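Local structure of putative dehydratase (Mesorhizobium loti, 2POZ) at the interface of chains A and B. The protein is a putative dehydratase of the mandelate racemase/muconate lactonizing enzyme family and probably acts as a lyase. Residues are numbered along the deposited sequence; one frame, centred on the assembly and turned at random. Chains: chain A/B, Putative dehydratase.

The interface of chains A and B. Residues chain A 70, 73, 77; chain B 172-174.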
loop_
_atom_site.group_PDB
_atom_site.type_symbol
_atom_site.label_atom_id
_atom_site.label_comp_id
_atom_site.label_asym_id
_atom_site.label_seq_id
_atom_site.Cartn_x
_atom_site.Cartn_y
_atom_site.Cartn_z
ATOM N N GLU A 70 -3.187 8.431 36.968
ATOM C CA GLU A 70 -2.533 9.738 36.982
ATOM C C GLU A 70 -1.025 9.628 37.180
ATOM O O GLU A 70 -0.253 10.295 36.492
ATOM C CB GLU A 70 -3.119 10.636 38.075
ATOM C CG GLU A 70 -2.551 12.060 38.040
ATOM C CD GLU A 70 -3.193 12.976 39.072
ATOM O OE1 GLU A 70 -2.939 12.787 40.276
ATOM O OE2 GLU A 70 -3.959 13.881 38.676
ATOM N N SER A 73 0.610 8.280 34.075
ATOM C CA SER A 73 0.644 9.364 33.101
ATOM C C SER A 73 1.723 10.404 33.419
ATOM O O SER A 73 2.390 10.915 32.515
ATOM C CB SER A 73 -0.731 10.040 33.030
ATOM O OG SER A 73 -0.692 11.180 32.191
ATOM N N ASP A 77 4.713 11.269 30.985
ATOM C CA ASP A 77 4.832 12.640 30.494
ATOM C C ASP A 77 6.050 13.457 30.888
ATOM O O ASP A 77 6.521 14.280 30.103
ATOM C CB ASP A 77 3.597 13.451 30.901
ATOM C CG ASP A 77 2.338 12.988 30.203
ATOM O OD1 ASP A 77 2.448 12.133 29.299
ATOM O OD2 ASP A 77 1.241 13.479 30.562
ATOM N N VAL B 172 3.979 19.640 28.550
ATOM C CA VAL B 172 2.554 19.415 28.371
ATOM C C VAL B 172 2.110 18.155 29.094
ATOM O O VAL B 172 2.826 17.148 29.110
ATOM C CB VAL B 172 2.207 19.246 26.869
ATOM C CG1 VAL B 172 0.757 18.801 26.708
ATOM C CG2 VAL B 172 2.443 20.562 26.135
ATOM N N THR B 173 0.922 18.216 29.685
ATOM C CA THR B 173 0.357 17.083 30.391
ATOM C C THR B 173 -0.701 16.406 29.535
ATOM O O THR B 173 -1.611 17.058 29.024
ATOM C CB THR B 173 -0.278 17.511 31.726
ATOM O OG1 THR B 173 0.759 17.774 32.678
ATOM C CG2 THR B 173 -1.196 16.417 32.261
ATOM N N ARG B 174 -0.555 15.095 29.373
ATOM C CA ARG B 174 -1.485 14.283 28.611
ATOM C C ARG B 174 -1.856 14.853 27.241
ATOM O O ARG B 174 -3.016 14.816 26.831
ATOM C CB ARG B 174 -2.739 14.025 29.454
ATOM C CG ARG B 174 -2.479 13.130 30.672
ATOM C CD ARG B 174 -3.742 12.872 31.498
ATOM N NE ARG B 174 -4.126 14.026 32.307
ATOM C CZ ARG B 174 -3.582 14.334 33.482
ATOM N NH1 ARG B 174 -2.625 13.575 34.002
ATOM N NH2 ARG B 174 -3.999 15.402 34.141
HETATM O O HOH W 1 5.072 15.734 28.101
#
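A:Asp77 meets the backbone of B:Arg174, not its guanidinium. The peptide N of B:Arg174 donates a hydrogen bond to carboxylate oxygen OD2 of A:Asp77, with 2.7 Å between the two atoms. The bond is nearly straight, 162° at the hydrogen. The N-H comes from above the carboxylate, 42° out of its plane. CG of A:Asp77 lies anti to its own carbonyl carbon (chi1 -68°), which carries OD2 across to the partner chain.

The side chain of B:Arg174 then runs back alongside the helix of chain A. Its aliphatic part passes the hydroxyl of A:Ser73, whose OG stands 3.6 Å from CD of B:Arg174. That hydroxyl is anti to the backbone N and points at the arginine chain. The arginine bends at chi3, and its guanidinium carries on towards A:Glu70. The charged ends do not touch: OE2 of A:Glu70 is 4.8 Å from NH2 of B:Arg174. Their attraction may still favour this course. Within chain B, methyl CG2 of B:Thr173 sits over the centre of the guanidinium, 3.4 Å above its plane, and limits its movement on that face.

A water joins the two backbones, 2.9 Å from O of A:Asp77 and 2.8 Å from O of B:Val172. An alanine in place of A:Asp77 would probably leave the B:Arg174 N-H without its acceptor and let the B:172-174 segment shift.

The chain A residues line one side of helix 68-78, in the N-terminal family region. The chain B residues lie in a loop between strand 168-170 and helix 179-196. The patch recurs with chains exchanged across the two-fold of this pair, within the deposited octamer.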